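Local coordinates for putative zinc protease (Bordetella pertussis, PDB 3IH6), which probably acts as a zinc-dependent metalloendopeptidase of the M16 family, this chain being one alpha/beta domain of the longer polypeptide, at residues V27-L33 / G83-A89; D40-L44 / R175-L181; W132-Y136 / F158-R162; D45-I50 / R123-W128. All coordinates share one frame. Residue numbers count along the deposited sequence, not the author numbering.

Overall arrangement
Contact 1 pairs the central strand 84-90 of the five-stranded antiparallel sheet with its neighbour 26-32, while contacts 2 to 4 join helices packed on one another. Contacts 1, 2 and 4 are largely buried; contact 3, about 24 Å from contact 1 between centres, is partly buried. Helix 39-52 is shared by contacts 2 and 4, helix 118-136 by contacts 3 and 4. Contact 1 meets the helical layer through Phe87 on Ala48 and Leu181. Backbone hydrogen bonds dominate contact 1; alanine, with glycine in contact 2, lets the helices of contacts 2 and 4 close in, with polar links beside them, whereas contact 3 spans widely separated helices with aromatic rings and an arginine.

Contact 1 of 4, residues V27-L33 / G83-A89; sequences VAAMYHL and GLAMFGA
Selenomethionine Met30 (t, p, p) lays its selenium on extended Met86 (t, t, t), SE to CB 3.6 Å, while its CG reaches Leu84 CD1 at 3.8 Å. Both segments are extended, strands 27-32 and 84-89 running antiparallel with axes 4.5 Å apart at 158°. Val27-Ala89, Ala29-Phe87 and Tyr31-Ala85 are hydrogen-bonded pairs; Ala28-Gly88, Met30-Met86 and His32-Leu84 are non-hydrogen-bonded pairs. Two bonds close each of the former, from Ala85 N to Tyr31 O at 2.8 Å up to Val27 N to Ala89 O at 3.1 Å, and Leu33 N to Gly83 O, 2.8 Å, adds a seventh. Gly88 lets the backbones approach to 4.0 Å between its CA and that of Ala28. Tyr31 and Phe87, both m, meet CD2 to CD2 at 4.1 Å on the face covered by helices 39-52 and 97-109; Trp155 of a second subunit packs on Ala28, Met30 and Met86 on the other. Such a ladder, helices on one face, lies inside the antiparallel sheet in the alpha/beta fold of M16 domains.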
# COMPACT_ATOMS: atom_id res chain seq x y z
N VAL E 27 -6.70 -4.12 -29.60
CA VAL E 27 -5.78 -3.70 -30.64
C VAL E 27 -4.84 -2.69 -30.04
O VAL E 27 -5.15 -2.08 -29.00
CB VAL E 27 -6.47 -3.13 -31.90
CG1 VAL E 27 -7.19 -4.26 -32.60
CG2 VAL E 27 -7.41 -1.98 -31.57
N ALA E 28 -3.67 -2.55 -30.67
CA ALA E 28 -2.60 -1.76 -30.12
C ALA E 28 -1.73 -1.14 -31.19
O ALA E 28 -1.54 -1.72 -32.27
CB ALA E 28 -1.73 -2.61 -29.16
N ALA E 29 -1.20 0.03 -30.86
CA ALA E 29 -0.12 0.63 -31.64
C ALA E 29 1.13 0.97 -30.77
O ALA E 29 1.03 1.71 -29.78
CB ALA E 29 -0.60 1.85 -32.40
N MSE E 30 2.28 0.43 -31.17
CA MSE E 30 3.54 0.67 -30.47
C MSE E 30 4.43 1.72 -31.16
O MSE E 30 4.59 1.72 -32.38
CB MSE E 30 4.35 -0.63 -30.39
CG MSE E 30 5.38 -0.65 -29.28
SE MSE E 30 4.43 -1.12 -27.65
CE MSE E 30 3.42 -2.67 -28.39
N TYR E 31 5.04 2.57 -30.33
CA TYR E 31 5.94 3.61 -30.78
C TYR E 31 7.19 3.59 -29.87
O TYR E 31 7.16 3.02 -28.76
CB TYR E 31 5.25 4.96 -30.68
CG TYR E 31 4.02 5.14 -31.53
CD1 TYR E 31 4.09 5.76 -32.80
CD2 TYR E 31 2.79 4.71 -31.08
CE1 TYR E 31 2.94 5.94 -33.61
CE2 TYR E 31 1.62 4.87 -31.88
CZ TYR E 31 1.71 5.49 -33.14
OH TYR E 31 0.55 5.65 -33.89
N HIS E 32 8.28 4.20 -30.31
CA HIS E 32 9.46 4.31 -29.42
C HIS E 32 9.62 5.62 -28.65
O HIS E 32 9.17 6.66 -29.10
CB HIS E 32 10.78 3.87 -30.09
CG HIS E 32 11.34 4.84 -31.08
ND1 HIS E 32 11.19 4.67 -32.45
CD2 HIS E 32 12.13 5.93 -30.92
CE1 HIS E 32 11.85 5.63 -33.08
NE2 HIS E 32 12.43 6.41 -32.18
N LEU E 33 10.25 5.55 -27.48
CA LEU E 33 10.50 6.74 -26.65
C LEU E 33 11.76 7.46 -27.10
O LEU E 33 12.66 6.82 -27.59
CB LEU E 33 10.66 6.35 -25.16
CG LEU E 33 9.48 5.63 -24.49
CD1 LEU E 33 9.83 5.09 -23.11
CD2 LEU E 33 8.24 6.49 -24.44
N GLY E 83 13.04 1.75 -25.29
CA GLY E 83 11.91 2.30 -24.50
C GLY E 83 10.71 2.50 -25.42
O GLY E 83 10.89 2.96 -26.53
N LEU E 84 9.52 2.12 -24.98
CA LEU E 84 8.34 2.03 -25.82
C LEU E 84 7.12 2.73 -25.24
O LEU E 84 6.91 2.74 -24.01
CB LEU E 84 7.98 0.57 -26.13
CG LEU E 84 8.92 -0.40 -26.87
CD1 LEU E 84 8.26 -1.83 -27.04
CD2 LEU E 84 9.41 0.14 -28.23
N ALA E 85 6.34 3.35 -26.14
CA ALA E 85 5.06 3.92 -25.74
C ALA E 85 4.06 2.99 -26.37
O ALA E 85 4.20 2.63 -27.55
CB ALA E 85 4.88 5.35 -26.26
N MSE E 86 3.05 2.61 -25.59
CA MSE E 86 2.02 1.73 -26.06
C MSE E 86 0.62 2.32 -25.87
O MSE E 86 0.20 2.59 -24.75
CB MSE E 86 2.12 0.40 -25.31
CG MSE E 86 1.28 -0.60 -25.91
SE MSE E 86 1.22 -2.17 -24.80
CE MSE E 86 0.30 -3.20 -26.12
N PHE E 87 -0.11 2.48 -26.97
CA PHE E 87 -1.49 2.90 -26.92
C PHE E 87 -2.35 1.77 -27.42
O PHE E 87 -1.93 0.97 -28.27
CB PHE E 87 -1.73 4.17 -27.73
CG PHE E 87 -0.85 5.32 -27.30
CD1 PHE E 87 -1.20 6.10 -26.21
CD2 PHE E 87 0.34 5.59 -27.96
CE1 PHE E 87 -0.38 7.13 -25.79
CE2 PHE E 87 1.17 6.68 -27.55
CZ PHE E 87 0.81 7.42 -26.46
N GLY E 88 -3.57 1.67 -26.90
CA GLY E 88 -4.44 0.65 -27.46
C GLY E 88 -5.89 0.86 -27.13
O GLY E 88 -6.25 1.82 -26.45
N ALA E 89 -6.73 -0.04 -27.62
CA ALA E 89 -8.15 0.05 -27.34
C ALA E 89 -8.67 -1.31 -27.01
O ALA E 89 -8.19 -2.31 -27.54
CB ALA E 89 -8.95 0.68 -28.53

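Contact 2 of 4, residues D40-L44 / R175-L181; sequences DFVGL and RAAVAYL
This is a close, nearly perpendicular helix-helix crossing between the early part of helix 39-52 and the C-terminal end of helix 170-180. Segment axes 40-44 and 175-180 approach to 8.2 Å at a signed -86°. Small residues make this possible: Ala176 CB lies 4.0 Å from Gly43 CA, where a beta carbon would collide with it, and the CA atoms of Asp40 and Ala176 are 5.1 Å apart. Leu44, chi1 t and chi2 p, puts CD2 3.8 Å from CB of Tyr180 (m) and CD1 4.1 Å from Leu181 CG. Leu181, the first residue to leave helical geometry, still gives its N to Ala177 O at 2.8 Å. Asp40 (m) lies over Ala176, OD1 to CB 3.7 Å, and its OD1 forms a salt bridge with NH1 of exposed Arg175 (t, t, p), 2.9 Å but weak as a hydrogen bond; Arg175 NH2 also pairs with Asp172. Glycine against alanine at the crossing point is characteristic of closely packed helices, here in the layer beside the domain's antiparallel sheet.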
# COMPACT_ATOMS: atom_id res chain seq x y z
N ASP E 40 12.38 16.10 -24.89
CA ASP E 40 11.23 15.36 -25.44
C ASP E 40 10.67 14.23 -24.59
O ASP E 40 9.48 13.89 -24.69
CB ASP E 40 11.59 14.86 -26.84
CG ASP E 40 11.85 16.01 -27.79
OD1 ASP E 40 11.28 17.08 -27.50
OD2 ASP E 40 12.64 15.87 -28.76
N PHE E 41 11.50 13.65 -23.76
CA PHE E 41 11.03 12.47 -23.04
C PHE E 41 9.82 12.82 -22.20
O PHE E 41 8.79 12.14 -22.29
CB PHE E 41 12.15 11.82 -22.22
CG PHE E 41 11.73 10.58 -21.47
CD1 PHE E 41 12.02 9.32 -21.99
CD2 PHE E 41 11.07 10.67 -20.24
CE1 PHE E 41 11.66 8.17 -21.33
CE2 PHE E 41 10.72 9.52 -19.55
CZ PHE E 41 11.03 8.26 -20.09
N VAL E 42 9.91 13.86 -21.38
CA VAL E 42 8.74 14.19 -20.58
C VAL E 42 7.58 14.67 -21.40
O VAL E 42 6.41 14.44 -21.01
CB VAL E 42 8.99 15.12 -19.38
CG1 VAL E 42 10.01 14.51 -18.47
CG2 VAL E 42 9.38 16.48 -19.80
N GLY E 43 7.87 15.29 -22.55
CA GLY E 43 6.84 15.72 -23.48
C GLY E 43 5.94 14.53 -23.81
O GLY E 43 4.72 14.58 -23.70
N LEU E 44 6.57 13.44 -24.18
CA LEU E 44 5.83 12.26 -24.59
C LEU E 44 5.16 11.61 -23.39
O LEU E 44 4.10 10.99 -23.52
CB LEU E 44 6.76 11.28 -25.30
CG LEU E 44 6.10 10.21 -26.19
CD1 LEU E 44 5.11 10.78 -27.15
CD2 LEU E 44 7.14 9.37 -26.90
N ARG E 175 5.42 19.51 -29.95
CA ARG E 175 6.48 19.11 -30.87
C ARG E 175 6.96 17.69 -30.59
O ARG E 175 7.15 16.89 -31.52
CB ARG E 175 7.66 20.07 -30.80
CG ARG E 175 8.92 19.47 -31.41
CD ARG E 175 10.02 20.46 -31.48
NE ARG E 175 10.25 21.10 -30.18
CZ ARG E 175 10.94 20.56 -29.18
NH1 ARG E 175 11.48 19.35 -29.31
NH2 ARG E 175 11.09 21.25 -28.05
N ALA E 176 7.15 17.36 -29.31
CA ALA E 176 7.56 16.00 -28.91
C ALA E 176 6.58 14.92 -29.39
O ALA E 176 6.96 13.94 -30.06
CB ALA E 176 7.76 15.93 -27.39
N ALA E 177 5.31 15.09 -29.08
CA ALA E 177 4.30 14.12 -29.50
C ALA E 177 4.24 14.07 -31.00
O ALA E 177 4.20 12.97 -31.58
CB ALA E 177 2.93 14.50 -28.93
N VAL E 178 4.22 15.25 -31.65
CA VAL E 178 4.22 15.25 -33.13
C VAL E 178 5.43 14.53 -33.81
O VAL E 178 5.24 13.85 -34.81
CB VAL E 178 3.93 16.62 -33.74
CG1 VAL E 178 4.25 16.62 -35.23
CG2 VAL E 178 2.46 16.97 -33.54
N ALA E 179 6.64 14.65 -33.25
CA ALA E 179 7.82 13.96 -33.84
C ALA E 179 7.91 12.45 -33.55
O ALA E 179 8.48 11.72 -34.36
CB ALA E 179 9.14 14.67 -33.47
N TYR E 180 7.37 11.99 -32.41
CA TYR E 180 7.39 10.57 -32.05
C TYR E 180 6.13 9.78 -32.41
O TYR E 180 6.19 8.55 -32.59
CB TYR E 180 7.79 10.36 -30.56
CG TYR E 180 9.25 10.69 -30.40
CD1 TYR E 180 9.66 12.02 -30.25
CD2 TYR E 180 10.23 9.71 -30.54
CE1 TYR E 180 11.03 12.36 -30.19
CE2 TYR E 180 11.59 10.04 -30.47
CZ TYR E 180 11.96 11.36 -30.29
OH TYR E 180 13.27 11.69 -30.25
N LEU E 181 4.99 10.45 -32.52
CA LEU E 181 3.78 9.70 -32.85
C LEU E 181 3.56 9.78 -34.37
O LEU E 181 2.76 10.58 -34.90
CB LEU E 181 2.59 10.11 -31.98
CG LEU E 181 2.85 9.97 -30.47
CD1 LEU E 181 1.71 10.51 -29.62
CD2 LEU E 181 3.14 8.51 -30.05

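Contact 3 of 4, residues W132-Y136 / F158-R162; sequences WQQTY and FFLQR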
# COMPACT_ATOMS: atom_id res chain seq x y z
N TRP E 132 4.82 12.43 -8.51
CA TRP E 132 6.19 12.79 -8.12
C TRP E 132 6.32 13.13 -6.62
O TRP E 132 7.26 12.68 -5.98
CB TRP E 132 6.78 13.92 -8.98
CG TRP E 132 8.29 14.06 -8.76
CD1 TRP E 132 9.31 13.46 -9.48
CD2 TRP E 132 8.95 14.79 -7.71
NE1 TRP E 132 10.53 13.79 -8.96
CE2 TRP E 132 10.34 14.60 -7.86
CE3 TRP E 132 8.49 15.60 -6.65
CZ2 TRP E 132 11.27 15.20 -7.01
CZ3 TRP E 132 9.43 16.18 -5.80
CH2 TRP E 132 10.80 15.97 -5.99
N GLN E 133 5.38 13.92 -6.09
CA GLN E 133 5.40 14.35 -4.70
C GLN E 133 5.13 13.16 -3.80
O GLN E 133 5.63 13.10 -2.69
CB GLN E 133 4.33 15.43 -4.44
CG GLN E 133 4.60 16.84 -5.01
CD GLN E 133 5.98 17.44 -4.60
OE1 GLN E 133 6.54 17.11 -3.54
NE2 GLN E 133 6.52 18.32 -5.46
N GLN E 134 4.33 12.22 -4.29
CA GLN E 134 4.04 11.02 -3.50
C GLN E 134 5.27 10.14 -3.41
O GLN E 134 5.55 9.57 -2.34
CB GLN E 134 2.82 10.26 -4.03
CG GLN E 134 1.52 10.92 -3.62
CD GLN E 134 0.33 10.43 -4.42
OE1 GLN E 134 0.26 9.28 -4.81
NE2 GLN E 134 -0.63 11.32 -4.66
N THR E 135 6.01 10.05 -4.51
CA THR E 135 7.28 9.34 -4.53
C THR E 135 8.30 9.95 -3.60
O THR E 135 8.87 9.27 -2.75
CB THR E 135 7.88 9.29 -5.93
OG1 THR E 135 7.12 8.37 -6.71
CG2 THR E 135 9.31 8.82 -5.89
N TYR E 136 8.49 11.26 -3.75
CA TYR E 136 9.50 12.01 -3.00
C TYR E 136 9.30 12.01 -1.46
O TYR E 136 10.29 12.05 -0.69
CB TYR E 136 9.57 13.43 -3.61
CG TYR E 136 10.38 14.42 -2.83
CD1 TYR E 136 11.78 14.38 -2.86
CD2 TYR E 136 9.75 15.40 -2.05
CE1 TYR E 136 12.53 15.30 -2.13
CE2 TYR E 136 10.49 16.32 -1.32
CZ TYR E 136 11.88 16.27 -1.37
OH TYR E 136 12.62 17.19 -0.64
N PHE E 158 15.88 12.04 -11.78
CA PHE E 158 14.79 12.07 -10.79
C PHE E 158 14.32 13.49 -10.50
O PHE E 158 13.11 13.77 -10.50
CB PHE E 158 15.16 11.35 -9.48
CG PHE E 158 14.07 11.40 -8.44
CD1 PHE E 158 12.83 10.82 -8.70
CD2 PHE E 158 14.24 12.07 -7.26
CE1 PHE E 158 11.81 10.89 -7.77
CE2 PHE E 158 13.21 12.14 -6.32
CZ PHE E 158 11.99 11.54 -6.58
N PHE E 159 15.28 14.41 -10.33
CA PHE E 159 14.94 15.79 -10.10
C PHE E 159 14.73 16.61 -11.35
O PHE E 159 13.88 17.51 -11.38
CB PHE E 159 16.00 16.45 -9.20
CG PHE E 159 16.08 15.83 -7.86
CD1 PHE E 159 15.11 16.11 -6.89
CD2 PHE E 159 17.08 14.92 -7.58
CE1 PHE E 159 15.18 15.51 -5.65
CE2 PHE E 159 17.15 14.34 -6.33
CZ PHE E 159 16.19 14.64 -5.37
N LEU E 160 15.51 16.30 -12.38
CA LEU E 160 15.47 17.08 -13.61
C LEU E 160 14.15 16.89 -14.34
O LEU E 160 13.60 17.88 -14.84
CB LEU E 160 16.68 16.78 -14.52
CG LEU E 160 16.74 17.42 -15.92
CD1 LEU E 160 16.75 18.97 -15.92
CD2 LEU E 160 17.95 16.87 -16.70
N GLN E 161 13.64 15.64 -14.36
CA GLN E 161 12.38 15.33 -15.05
C GLN E 161 11.28 16.15 -14.39
O GLN E 161 10.47 16.77 -15.09
CB GLN E 161 12.03 13.81 -15.05
CG GLN E 161 12.97 12.81 -15.82
CD GLN E 161 13.24 13.14 -17.29
OE1 GLN E 161 13.27 14.30 -17.68
NE2 GLN E 161 13.48 12.10 -18.11
N ARG E 162 11.28 16.20 -13.06
CA ARG E 162 10.35 17.04 -12.31
C ARG E 162 10.43 18.50 -12.75
O ARG E 162 9.39 19.14 -12.98
CB ARG E 162 10.63 16.93 -10.80
CG ARG E 162 9.48 17.38 -9.90
CD ARG E 162 9.59 18.82 -9.51
NE ARG E 162 10.73 18.99 -8.62
CZ ARG E 162 10.67 19.58 -7.43
NH1 ARG E 162 11.77 19.67 -6.69
NH2 ARG E 162 9.52 20.08 -7.00
O HOH W 1 6.39 19.78 -7.74
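Where the C-terminal part of helix 118-136 meets helix 157-167, away from the sheet, Trp132 is sandwiched between Phe158 and Arg162: its indole (chi1 t, chi2 93°) spans the gap between segment axes 11.9 Å apart and antiparallel at 156°. Phe158, also t, stacks offset on the five-membered ring, centroids 4.5 Å apart and planes at 23°. On the other face Arg162 folds back, chi2 -93° between wells and chi3 m. Arg162 CG makes a CH-pi contact 3.5 Å from the Trp132 five-membered ring centroid; the guanidinium lies flat at 15°, Arg162 CZ 4.3 Å from the Trp132 six-membered ring centroid, an off-centre cation-pi interaction. Trp132 NE1 donates to Phe158 O at 3.0 Å. Water 1 accepts from NE2 of Gln133 (m, m) at 2.7 Å and Arg162 NH2 at 3.2 Å. Tyr136 (t) packs CB 4.3 Å from Phe158 CZ and hydrogen-bonds to Gln90 of a third subunit. Stacking and cation-pi contacts thus join these helices, while the indole NH is satisfied by the backbone carbonyl of Phe158.

Contact 4 of 4, residues D45-I50 / R123-W128; sequences DLAATI and RARSKW
Leu46 and Thr49, each with 70 Å² covered, and Ala124, with 68 Å², form the middle of this helix crossing. Segments 45-50 and 123-128 are both helical, their axes 8.8 Å apart at a signed angle of 113°; the CA atoms of Leu46 and Ala124 are 5.4 Å apart. Ala124 fits against helix 39-52, its CB 3.4 Å from Leu46 O, 3.9 Å from Thr49 CG2 and 3.8 Å from Ile50 CG1. An alanine at the closest approach characterises tightly crossing helices. Leu46 (chi1 m, chi2 t) places CD2 3.9 Å from Trp128 CB. Thr49, m, packs CG2 3.7 Å from Lys127 CD, and its OG1 is 2.5 Å from water 2, which donates to Ala124 O at 3.2 Å. Trp128 (t) donates from NE1 to Asp45 OD2 at 2.8 Å; Asp45 OD1 also holds N of Ser1, probably an expression-tag remnant. Arg123 (t, t, p) turns its guanidinium edge to two carbonyls, NH1 to Thr49 O at 3.1 Å and, weakly, NH2 to Ile50 O at 3.4 Å. Helix 170-180 also borders helix 39-52, with Val173 on Leu46 and Ala177 on Ala47; helix 157-167 covers Trp128, and Ala48 meets Phe87 of sheet strand 84-90.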
# COMPACT_ATOMS: atom_id res chain seq x y z
N ASP E 45 5.77 11.77 -22.23
CA ASP E 45 5.24 11.24 -20.97
C ASP E 45 3.89 11.97 -20.73
O ASP E 45 2.83 11.33 -20.64
CB ASP E 45 6.27 11.55 -19.88
CG ASP E 45 6.16 10.66 -18.65
OD1 ASP E 45 5.36 9.70 -18.69
OD2 ASP E 45 6.90 10.92 -17.66
N LEU E 46 3.92 13.30 -20.74
CA LEU E 46 2.71 14.14 -20.54
C LEU E 46 1.64 13.90 -21.62
O LEU E 46 0.47 13.80 -21.30
CB LEU E 46 3.07 15.60 -20.47
CG LEU E 46 4.02 15.97 -19.32
CD1 LEU E 46 4.61 17.38 -19.53
CD2 LEU E 46 3.26 15.82 -18.00
N ALA E 47 2.08 13.81 -22.88
CA ALA E 47 1.21 13.52 -24.02
C ALA E 47 0.40 12.24 -23.86
O ALA E 47 -0.81 12.22 -24.16
CB ALA E 47 2.03 13.43 -25.26
N ALA E 48 1.05 11.15 -23.45
CA ALA E 48 0.33 9.89 -23.35
C ALA E 48 -0.83 10.00 -22.35
O ALA E 48 -1.87 9.38 -22.53
CB ALA E 48 1.27 8.74 -23.02
N THR E 49 -0.67 10.81 -21.32
CA THR E 49 -1.75 11.05 -20.36
C THR E 49 -2.86 11.87 -21.00
O THR E 49 -4.04 11.63 -20.73
CB THR E 49 -1.25 11.87 -19.15
OG1 THR E 49 -0.30 11.13 -18.41
CG2 THR E 49 -2.38 12.25 -18.21
N ILE E 50 -2.50 12.85 -21.83
CA ILE E 50 -3.51 13.63 -22.52
C ILE E 50 -4.28 12.73 -23.48
O ILE E 50 -5.47 12.88 -23.61
CB ILE E 50 -2.92 14.81 -23.30
CG1 ILE E 50 -2.35 15.87 -22.34
CG2 ILE E 50 -3.98 15.38 -24.31
CD1 ILE E 50 -1.39 16.86 -23.03
N ARG E 123 -3.86 19.42 -17.11
CA ARG E 123 -4.38 18.15 -16.56
C ARG E 123 -3.25 17.07 -16.41
O ARG E 123 -3.07 16.46 -15.34
CB ARG E 123 -5.57 17.62 -17.37
CG ARG E 123 -5.88 16.14 -17.06
CD ARG E 123 -7.18 15.60 -17.68
NE ARG E 123 -7.22 15.65 -19.14
CZ ARG E 123 -6.74 14.72 -19.99
NH1 ARG E 123 -6.09 13.64 -19.57
NH2 ARG E 123 -6.89 14.90 -21.31
N ALA E 124 -2.47 16.90 -17.47
CA ALA E 124 -1.38 15.93 -17.47
C ALA E 124 -0.25 16.33 -16.52
O ALA E 124 0.33 15.46 -15.83
CB ALA E 124 -0.86 15.74 -18.85
N ARG E 125 0.02 17.65 -16.45
CA ARG E 125 1.05 18.17 -15.54
C ARG E 125 0.67 17.94 -14.09
O ARG E 125 1.50 17.49 -13.29
CB ARG E 125 1.34 19.67 -15.77
CG ARG E 125 2.74 20.08 -15.31
CD ARG E 125 2.93 21.54 -14.85
NE ARG E 125 2.24 22.54 -15.68
CZ ARG E 125 2.72 23.07 -16.80
NH1 ARG E 125 1.99 23.96 -17.45
NH2 ARG E 125 3.92 22.75 -17.26
N SER E 126 -0.57 18.27 -13.73
CA SER E 126 -1.00 18.06 -12.32
C SER E 126 -0.86 16.60 -11.88
O SER E 126 -0.32 16.31 -10.79
CB SER E 126 -2.41 18.60 -12.07
OG SER E 126 -2.69 18.57 -10.66
N LYS E 127 -1.33 15.68 -12.72
CA LYS E 127 -1.24 14.25 -12.46
C LYS E 127 0.21 13.80 -12.23
O LYS E 127 0.53 13.08 -11.25
CB LYS E 127 -1.85 13.45 -13.61
CG LYS E 127 -1.69 11.94 -13.47
CD LYS E 127 -2.31 11.20 -14.67
CE LYS E 127 -2.92 9.89 -14.19
NZ LYS E 127 -1.96 8.77 -14.29
N TRP E 128 1.09 14.24 -13.13
CA TRP E 128 2.52 13.89 -13.13
C TRP E 128 3.17 14.37 -11.85
O TRP E 128 3.90 13.60 -11.20
CB TRP E 128 3.24 14.52 -14.34
CG TRP E 128 4.58 13.85 -14.62
CD1 TRP E 128 4.83 12.93 -15.58
CD2 TRP E 128 5.81 14.03 -13.90
NE1 TRP E 128 6.14 12.53 -15.52
CE2 TRP E 128 6.76 13.19 -14.50
CE3 TRP E 128 6.20 14.85 -12.82
CZ2 TRP E 128 8.09 13.12 -14.07
CZ3 TRP E 128 7.53 14.77 -12.38
CH2 TRP E 128 8.46 13.91 -13.01
O HOH W 2 1.18 12.59 -16.97